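Long-range contact in CRISPR-associated endonuclease Cas3-HD (Methanocaldococcus jannaschii, PDB 3S4L), which cleaves single-stranded DNA, with magnesium as cofactor, and single-stranded RNA as a nuclease of CRISPR interference: residues 28-40 and 52-64. Residues are numbered along the deposited sequence; the frame is centred on the assembly and turned at random.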
ATOM      1  N   TRP A  28      11.612  -8.182  -8.312  1.00 52.88           N
ATOM      2  CA  TRP A  28      11.528  -8.800  -6.991  1.00 48.48           C
ATOM      3  C   TRP A  28      12.059 -10.224  -7.070  1.00 46.60           C
ATOM      4  O   TRP A  28      12.848 -10.654  -6.229  1.00 46.88           O
ATOM      5  CB  TRP A  28      10.086  -8.767  -6.455  1.00 41.18           C
ATOM      6  CG  TRP A  28       9.810  -9.620  -5.228  1.00 32.48           C
ATOM      7  CD1 TRP A  28       8.969 -10.706  -5.156  1.00 35.05           C
ATOM      8  CD2 TRP A  28      10.353  -9.452  -3.906  1.00 30.86           C
ATOM      9  NE1 TRP A  28       8.959 -11.217  -3.876  1.00 34.83           N
ATOM     10  CE2 TRP A  28       9.801 -10.465  -3.087  1.00 38.13           C
ATOM     11  CE3 TRP A  28      11.259  -8.545  -3.333  1.00 32.16           C
ATOM     12  CZ2 TRP A  28      10.126 -10.601  -1.731  1.00 40.04           C
ATOM     13  CZ3 TRP A  28      11.575  -8.668  -1.990  1.00 35.88           C
ATOM     14  CH2 TRP A  28      11.017  -9.702  -1.202  1.00 38.71           C
ATOM     15  N   GLU A  29      11.619 -10.943  -8.095  1.00 50.09           N
ATOM     16  CA  GLU A  29      12.106 -12.285  -8.367  1.00 62.42           C
ATOM     17  C   GLU A  29      13.633 -12.369  -8.380  1.00 60.23           C
ATOM     18  O   GLU A  29      14.203 -13.391  -8.003  1.00 59.40           O
ATOM     19  CB  GLU A  29      11.551 -12.790  -9.704  1.00 71.54           C
ATOM     20  CG  GLU A  29      10.115 -13.307  -9.641  1.00 77.44           C
ATOM     21  CD  GLU A  29       9.973 -14.576  -8.809  1.00 83.15           C
ATOM     22  OE1 GLU A  29      10.942 -15.363  -8.730  1.00 85.54           O
ATOM     23  OE2 GLU A  29       8.884 -14.787  -8.236  1.00 86.38           O
ATOM     24  N   ARG A  30      14.293 -11.300  -8.809  1.00 58.37           N
ATOM     25  CA  ARG A  30      15.743 -11.340  -8.955  1.00 59.06           C
ATOM     26  C   ARG A  30      16.464 -11.134  -7.619  1.00 55.17           C
ATOM     27  O   ARG A  30      17.592 -11.591  -7.437  1.00 57.09           O
ATOM     28  CB  ARG A  30      16.230 -10.334 -10.019  1.00 59.05           C
ATOM     29  CG  ARG A  30      15.588 -10.535 -11.399  1.00 60.05           C
ATOM     30  CD  ARG A  30      16.213  -9.652 -12.480  1.00 66.62           C
ATOM     31  NE  ARG A  30      15.259  -9.346 -13.549  1.00 73.76           N
ATOM     32  CZ  ARG A  30      14.619  -8.182 -13.686  1.00 70.49           C
ATOM     33  NH1 ARG A  30      14.836  -7.191 -12.826  1.00 66.01           N
ATOM     34  NH2 ARG A  30      13.759  -8.005 -14.686  1.00 64.82           N
ATOM     35  N   ILE A  31      15.810 -10.476  -6.672  1.00 49.68           N
ATOM     36  CA  ILE A  31      16.470 -10.191  -5.401  1.00 49.27           C
ATOM     37  C   ILE A  31      15.880 -10.875  -4.146  1.00 40.05           C
ATOM     38  O   ILE A  31      16.529 -10.904  -3.093  1.00 39.56           O
ATOM     39  CB  ILE A  31      16.528  -8.682  -5.159  1.00 55.92           C
ATOM     40  CG1 ILE A  31      15.123  -8.115  -4.990  1.00 54.88           C
ATOM     41  CG2 ILE A  31      17.265  -7.982  -6.301  1.00 59.19           C
ATOM     42  CD1 ILE A  31      15.111  -6.676  -4.551  1.00 55.90           C
ATOM     43  N   LYS A  32      14.674 -11.430  -4.256  1.00 36.73           N
ATOM     44  CA  LYS A  32      13.911 -11.827  -3.067  1.00 41.36           C
ATOM     45  C   LYS A  32      14.682 -12.736  -2.101  1.00 42.21           C
ATOM     46  O   LYS A  32      14.582 -12.580  -0.870  1.00 38.19           O
ATOM     47  CB  LYS A  32      12.550 -12.442  -3.448  1.00 41.17           C
ATOM     48  CG  LYS A  32      12.623 -13.644  -4.389  1.00 41.52           C
ATOM     49  CD  LYS A  32      11.249 -14.249  -4.692  1.00 36.99           C
ATOM     50  CE  LYS A  32      11.396 -15.419  -5.661  1.00 41.90           C
ATOM     51  NZ  LYS A  32      10.129 -16.179  -5.861  1.00 41.11           N
ATOM     52  N   TYR A  33      15.459 -13.664  -2.657  1.00 39.34           N
ATOM     53  CA  TYR A  33      16.208 -14.625  -1.851  1.00 40.86           C
ATOM     54  C   TYR A  33      17.273 -13.930  -0.997  1.00 39.48           C
ATOM     55  O   TYR A  33      17.829 -14.521  -0.071  1.00 39.80           O
ATOM     56  CB  TYR A  33      16.788 -15.779  -2.726  1.00 35.36           C
ATOM     57  CG  TYR A  33      15.703 -16.687  -3.298  1.00 35.00           C
ATOM     58  CD1 TYR A  33      14.621 -17.096  -2.512  1.00 35.53           C
ATOM     59  CD2 TYR A  33      15.740 -17.107  -4.617  1.00 45.72           C
ATOM     60  CE1 TYR A  33      13.619 -17.898  -3.024  1.00 40.10           C
ATOM     61  CE2 TYR A  33      14.742 -17.926  -5.140  1.00 52.08           C
ATOM     62  CZ  TYR A  33      13.685 -18.311  -4.342  1.00 52.84           C
ATOM     63  OH  TYR A  33      12.687 -19.122  -4.848  1.00 63.13           O
ATOM     64  N   ARG A  34      17.525 -12.660  -1.279  1.00 42.78           N
ATOM     65  CA  ARG A  34      18.385 -11.878  -0.400  1.00 54.58           C
ATOM     66  C   ARG A  34      17.609 -11.322   0.801  1.00 50.46           C
ATOM     67  O   ARG A  34      18.209 -10.955   1.810  1.00 56.12           O
ATOM     68  CB  ARG A  34      19.063 -10.742  -1.178  1.00 60.99           C
ATOM     69  N   TYR A  35      16.279 -11.293   0.706  1.00 39.49           N
ATOM     70  CA  TYR A  35      15.453 -10.596   1.706  1.00 42.17           C
ATOM     71  C   TYR A  35      14.431 -11.466   2.452  1.00 42.97           C
ATOM     72  O   TYR A  35      14.024 -11.145   3.575  1.00 43.13           O
ATOM     73  CB  TYR A  35      14.715  -9.426   1.035  1.00 33.96           C
ATOM     74  CG  TYR A  35      15.645  -8.397   0.459  1.00 46.55           C
ATOM     75  CD1 TYR A  35      16.237  -7.441   1.273  1.00 57.73           C
ATOM     76  CD2 TYR A  35      15.938  -8.379  -0.897  1.00 53.96           C
ATOM     77  CE1 TYR A  35      17.096  -6.488   0.752  1.00 62.89           C
ATOM     78  CE2 TYR A  35      16.792  -7.430  -1.431  1.00 61.90           C
ATOM     79  CZ  TYR A  35      17.371  -6.487  -0.603  1.00 68.37           C
ATOM     80  OH  TYR A  35      18.226  -5.545  -1.136  1.00 74.53           O
ATOM     81  N   LEU A  36      14.000 -12.549   1.815  1.00 40.89           N
ATOM     82  CA  LEU A  36      12.954 -13.401   2.375  1.00 41.63           C
ATOM     83  C   LEU A  36      13.191 -13.852   3.843  1.00 34.56           C
ATOM     84  O   LEU A  36      12.316 -13.696   4.695  1.00 32.75           O
ATOM     85  CB  LEU A  36      12.713 -14.606   1.457  1.00 43.76           C
ATOM     86  CG  LEU A  36      11.435 -14.642   0.602  1.00 45.37           C
ATOM     87  CD1 LEU A  36      10.625 -13.382   0.720  1.00 37.95           C
ATOM     88  CD2 LEU A  36      11.726 -14.965  -0.867  1.00 48.20           C
ATOM     89  N   LYS A  37      14.352 -14.420   4.151  1.00 35.22           N
ATOM     90  CA  LYS A  37      14.596 -14.841   5.533  1.00 39.43           C
ATOM     91  C   LYS A  37      14.417 -13.692   6.540  1.00 45.22           C
ATOM     92  O   LYS A  37      13.767 -13.864   7.577  1.00 47.00           O
ATOM     93  CB  LYS A  37      15.976 -15.483   5.691  1.00 34.45           C
ATOM     94  CG  LYS A  37      16.258 -16.008   7.092  1.00 31.58           C
ATOM     95  CD  LYS A  37      17.682 -16.540   7.160  1.00 41.15           C
ATOM     96  CE  LYS A  37      18.183 -16.724   8.578  1.00 42.27           C
ATOM     97  NZ  LYS A  37      17.990 -18.105   9.078  1.00 44.44           N
ATOM     98  N   THR A  38      14.988 -12.530   6.227  1.00 43.98           N
ATOM     99  CA  THR A  38      14.938 -11.382   7.130  1.00 40.91           C
ATOM    100  C   THR A  38      13.500 -10.963   7.375  1.00 36.50           C
ATOM    101  O   THR A  38      13.089 -10.752   8.510  1.00 42.74           O
ATOM    102  CB  THR A  38      15.732 -10.194   6.569  1.00 47.56           C
ATOM    103  OG1 THR A  38      17.088 -10.602   6.348  1.00 59.14           O
ATOM    104  CG2 THR A  38      15.726  -9.023   7.547  1.00 41.99           C
ATOM    105  N   ILE A  39      12.729 -10.861   6.306  1.00 33.04           N
ATOM    106  CA  ILE A  39      11.323 -10.522   6.436  1.00 34.50           C
ATOM    107  C   ILE A  39      10.551 -11.599   7.215  1.00 43.53           C
ATOM    108  O   ILE A  39       9.732 -11.274   8.066  1.00 42.87           O
ATOM    109  CB  ILE A  39      10.691 -10.310   5.064  1.00 30.64           C
ATOM    110  CG1 ILE A  39      11.442  -9.211   4.305  1.00 34.74           C
ATOM    111  CG2 ILE A  39       9.224  -9.955   5.210  1.00 32.30           C
ATOM    112  CD1 ILE A  39      11.055  -9.109   2.845  1.00 35.34           C
ATOM    113  N   LYS A  40      10.814 -12.879   6.935  1.00 40.02           N
ATOM    114  CA  LYS A  40      10.126 -13.944   7.670  1.00 39.63           C
ATOM    115  C   LYS A  40      10.371 -13.840   9.172  1.00 41.56           C
ATOM    116  O   LYS A  40       9.440 -13.999   9.974  1.00 36.45           O
ATOM    117  CB  LYS A  40      10.531 -15.332   7.185  1.00 41.85           C
ATOM    118  CG  LYS A  40      10.049 -16.481   8.067  1.00 40.95           C
ATOM    119  CD  LYS A  40      10.460 -17.827   7.464  1.00 45.84           C
ATOM    120  CE  LYS A  40       9.830 -19.003   8.213  1.00 48.08           C
ATOM    121  NZ  LYS A  40      10.440 -19.201   9.549  1.00 50.33           N
ATOM    122  N   ILE A  52       8.340 -19.462   3.897  1.00 35.31           N
ATOM    123  CA  ILE A  52       9.025 -18.589   2.950  1.00 33.63           C
ATOM    124  C   ILE A  52       8.146 -18.236   1.753  1.00 35.41           C
ATOM    125  O   ILE A  52       8.176 -17.109   1.263  1.00 33.76           O
ATOM    126  CB  ILE A  52      10.384 -19.161   2.452  1.00 40.77           C
ATOM    127  CG1 ILE A  52      11.416 -19.193   3.585  1.00 44.18           C
ATOM    128  CG2 ILE A  52      10.926 -18.313   1.291  1.00 31.08           C
ATOM    129  CD1 ILE A  52      11.821 -17.795   4.080  1.00 45.89           C
ATOM    130  N   GLU A  53       7.369 -19.201   1.279  1.00 38.69           N
ATOM    131  CA  GLU A  53       6.535 -18.972   0.108  1.00 44.45           C
ATOM    132  C   GLU A  53       5.382 -18.025   0.437  1.00 40.21           C
ATOM    133  O   GLU A  53       4.956 -17.231  -0.404  1.00 34.96           O
ATOM    134  CB  GLU A  53       6.026 -20.296  -0.473  1.00 53.43           C
ATOM    135  CG  GLU A  53       6.848 -20.802  -1.656  1.00 69.08           C
ATOM    136  CD  GLU A  53       7.253 -22.267  -1.524  1.00 75.51           C
ATOM    137  OE1 GLU A  53       7.049 -23.028  -2.493  1.00 71.47           O
ATOM    138  OE2 GLU A  53       7.777 -22.654  -0.455  1.00 78.55           O
ATOM    139  N   LYS A  54       4.879 -18.103   1.665  1.00 39.87           N
ATOM    140  CA  LYS A  54       3.826 -17.187   2.098  1.00 44.47           C
ATOM    141  C   LYS A  54       4.359 -15.756   2.125  1.00 38.51           C
ATOM    142  O   LYS A  54       3.705 -14.824   1.651  1.00 39.27           O
ATOM    143  CB  LYS A  54       3.308 -17.579   3.483  1.00 51.84           C
ATOM    144  CG  LYS A  54       1.910 -18.154   3.477  1.00 58.50           C
ATOM    145  CD  LYS A  54       1.749 -19.143   2.341  1.00 62.03           C
ATOM    146  N   VAL A  55       5.560 -15.602   2.681  1.00 32.09           N
ATOM    147  CA  VAL A  55       6.210 -14.304   2.835  1.00 34.34           C
ATOM    148  C   VAL A  55       6.428 -13.665   1.487  1.00 37.91           C
ATOM    149  O   VAL A  55       6.323 -12.450   1.333  1.00 35.55           O
ATOM    150  CB  VAL A  55       7.572 -14.446   3.531  1.00 30.50           C
ATOM    151  CG1 VAL A  55       8.342 -13.140   3.459  1.00 25.67           C
ATOM    152  CG2 VAL A  55       7.389 -14.918   4.971  1.00 22.18           C
ATOM    153  N   ASP A  56       6.714 -14.510   0.505  1.00 36.78           N
ATOM    154  CA  ASP A  56       6.919 -14.075  -0.866  1.00 33.58           C
ATOM    155  C   ASP A  56       5.620 -13.500  -1.436  1.00 31.80           C
ATOM    156  O   ASP A  56       5.591 -12.382  -1.967  1.00 34.89           O
ATOM    157  CB  ASP A  56       7.423 -15.280  -1.703  1.00 41.43           C
ATOM    158  CG  ASP A  56       7.900 -14.885  -3.098  1.00 41.04           C
ATOM    159  OD1 ASP A  56       8.008 -13.675  -3.384  1.00 44.92           O
ATOM    160  OD2 ASP A  56       8.189 -15.788  -3.911  1.00 45.02           O
ATOM    161  N   GLU A  57       4.545 -14.276  -1.336  1.00 36.57           N
ATOM    162  CA  GLU A  57       3.225 -13.823  -1.769  1.00 37.68           C
ATOM    163  C   GLU A  57       2.864 -12.509  -1.094  1.00 36.85           C
ATOM    164  O   GLU A  57       2.341 -11.601  -1.735  1.00 42.53           O
ATOM    165  CB  GLU A  57       2.161 -14.863  -1.427  1.00 43.21           C
ATOM    166  CG  GLU A  57       2.373 -16.205  -2.076  1.00 60.54           C
ATOM    167  CD  GLU A  57       1.521 -17.287  -1.443  1.00 72.76           C
ATOM    168  OE1 GLU A  57       0.398 -16.967  -0.991  1.00 74.67           O
ATOM    169  OE2 GLU A  57       1.977 -18.454  -1.389  1.00 79.60           O
ATOM    170  N   PHE A  58       3.116 -12.437   0.209  1.00 30.94           N
ATOM    171  CA  PHE A  58       2.808 -11.244   0.992  1.00 31.05           C
ATOM    172  C   PHE A  58       3.553 -10.040   0.415  1.00 32.66           C
ATOM    173  O   PHE A  58       2.953  -8.993   0.176  1.00 28.82           O
ATOM    174  CB  PHE A  58       3.133 -11.488   2.480  1.00 25.96           C
ATOM    175  CG  PHE A  58       3.147 -10.244   3.334  1.00 28.87           C
ATOM    176  CD1 PHE A  58       1.962  -9.674   3.783  1.00 25.12           C
ATOM    177  CD2 PHE A  58       4.352  -9.661   3.716  1.00 33.53           C
ATOM    178  CE1 PHE A  58       1.969  -8.533   4.589  1.00 23.13           C
ATOM    179  CE2 PHE A  58       4.374  -8.509   4.515  1.00 35.14           C
ATOM    180  CZ  PHE A  58       3.175  -7.948   4.962  1.00 26.51           C
ATOM    181  N   MET A  59       4.846 -10.205   0.148  1.00 34.22           N
ATOM    182  CA  MET A  59       5.651  -9.119  -0.410  1.00 34.62           C
ATOM    183  C   MET A  59       5.172  -8.691  -1.796  1.00 36.93           C
ATOM    184  O   MET A  59       5.136  -7.495  -2.093  1.00 29.87           O
ATOM    185  CB  MET A  59       7.129  -9.499  -0.458  1.00 32.80           C
ATOM    186  CG  MET A  59       7.776  -9.535   0.922  1.00 34.34           C
ATOM    187  SD  MET A  59       7.565  -7.955   1.803  1.00 37.20           S
ATOM    188  CE  MET A  59       8.370  -6.869   0.631  1.00 25.84           C
ATOM    189  N   LYS A  60       4.806  -9.662  -2.634  1.00 38.29           N
ATOM    190  CA  LYS A  60       4.288  -9.369  -3.964  1.00 37.60           C
ATOM    191  C   LYS A  60       3.026  -8.509  -3.907  1.00 35.96           C
ATOM    192  O   LYS A  60       2.749  -7.723  -4.811  1.00 39.49           O
ATOM    193  CB  LYS A  60       3.951 -10.654  -4.717  1.00 38.68           C
ATOM    194  CG  LYS A  60       5.132 -11.460  -5.246  1.00 46.51           C
ATOM    195  CD  LYS A  60       4.606 -12.668  -6.018  1.00 46.89           C
ATOM    196  CE  LYS A  60       5.546 -13.848  -5.960  1.00 61.52           C
ATOM    197  NZ  LYS A  60       4.880 -15.068  -6.487  1.00 69.01           N
ATOM    198  N   ILE A  61       2.236  -8.686  -2.862  1.00 30.74           N
ATOM    199  CA  ILE A  61       1.016  -7.904  -2.765  1.00 36.52           C
ATOM    200  C   ILE A  61       1.331  -6.451  -2.404  1.00 30.01           C
ATOM    201  O   ILE A  61       0.764  -5.529  -2.988  1.00 35.03           O
ATOM    202  CB  ILE A  61       0.005  -8.526  -1.795  1.00 36.80           C
ATOM    203  CG1 ILE A  61      -0.496  -9.836  -2.373  1.00 32.40           C
ATOM    204  CG2 ILE A  61      -1.163  -7.586  -1.586  1.00 40.04           C
ATOM    205  CD1 ILE A  61      -1.287 -10.672  -1.406  1.00 37.16           C
ATOM    206  N   LEU A  62       2.259  -6.253  -1.470  1.00 27.36           N
ATOM    207  CA  LEU A  62       2.721  -4.911  -1.130  1.00 30.63           C
ATOM    208  C   LEU A  62       3.300  -4.248  -2.365  1.00 36.24           C
ATOM    209  O   LEU A  62       3.092  -3.060  -2.620  1.00 34.20           O
ATOM    210  CB  LEU A  62       3.805  -4.981  -0.059  1.00 25.52           C
ATOM    211  CG  LEU A  62       3.360  -5.638   1.231  1.00 26.44           C
ATOM    212  CD1 LEU A  62       4.385  -5.326   2.314  1.00 30.41           C
ATOM    213  CD2 LEU A  62       1.971  -5.128   1.610  1.00 26.52           C
ATOM    214  N   ILE A  63       4.049  -5.030  -3.125  1.00 36.73           N
ATOM    215  CA  ILE A  63       4.663  -4.529  -4.327  1.00 34.03           C
ATOM    216  C   ILE A  63       3.556  -4.099  -5.274  1.00 34.92           C
ATOM    217  O   ILE A  63       3.582  -2.997  -5.818  1.00 37.96           O
ATOM    218  CB  ILE A  63       5.584  -5.597  -4.958  1.00 37.14           C
ATOM    219  CG1 ILE A  63       6.848  -5.762  -4.104  1.00 38.60           C
ATOM    220  CG2 ILE A  63       5.969  -5.221  -6.395  1.00 35.93           C
ATOM    221  CD1 ILE A  63       7.597  -7.050  -4.346  1.00 40.91           C
ATOM    222  N   LYS A  64       2.553  -4.946  -5.451  1.00 32.58           N
ATOM    223  CA  LYS A  64       1.540  -4.640  -6.440  1.00 34.01           C
ATOM    224  C   LYS A  64       0.593  -3.519  -6.004  1.00 33.01           C
ATOM    225  O   LYS A  64       0.052  -2.790  -6.828  1.00 35.23           O
ATOM    226  CB  LYS A  64       0.757  -5.905  -6.797  1.00 38.96           C
ATOM    227  CG  LYS A  64       1.575  -6.950  -7.557  1.00 40.32           C
ATOM    228  CD  LYS A  64       0.804  -8.253  -7.686  1.00 37.99           C
ATOM    229  CE  LYS A  64       1.483  -9.213  -8.652  1.00 47.98           C
ATOM    230  NZ  LYS A  64       0.799 -10.547  -8.638  1.00 50.04           N
TER
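The indole of Trp28 is sandwiched between Ile63 and Lys32, where three helices of the mainly helical HD domain join. Ile63 CD1 lies over one face in a CH-pi contact, 3.8 Å from the centroid of the five-membered ring. Lys32 CB covers the opposite face, above the ring centre. At the edge, in the ring plane, Trp28 NE1 donates to Asp56 OD1 over 2.7 Å, with an N-H...O angle of 157°. The ring is a knob in a hole formed by Asp56, Met59, Lys60 and Ile63 of helix 52-65. The side chain of Ile63 is about 9 Å from that of Asp67, a ligand of the catalytic metal. Helix 17-31 and helix 36-43 both lean on 52-65, and the segments 36-40 and 52-64 cross at 91°.

The other oxygen of Asp56 takes a salt bridge. Lys32 NZ meets OD2 on its syn side at 2.8 Å, tilted out of the carboxylate plane. Lys32 CG sits between the backbone N and the carbonyl carbon (chi1 56°), and the extended chain beyond it carries NZ across to the carboxylate. NZ also bonds weakly to both oxygens of Glu29 and may screen the two acids from each other. The Glu29 side chain is poorly ordered, which makes these bonds less certain.

Farther along, the contact is apolar. Ile39 CD1 touches Met59 SD, and Leu211 of helix 204-215 packs on Ile39. Nearer the start of helix 52-65, Leu36 CD1 and Ile39 CG2 both press on one methyl, Val55 CG1, at 3.6 and 3.7 Å.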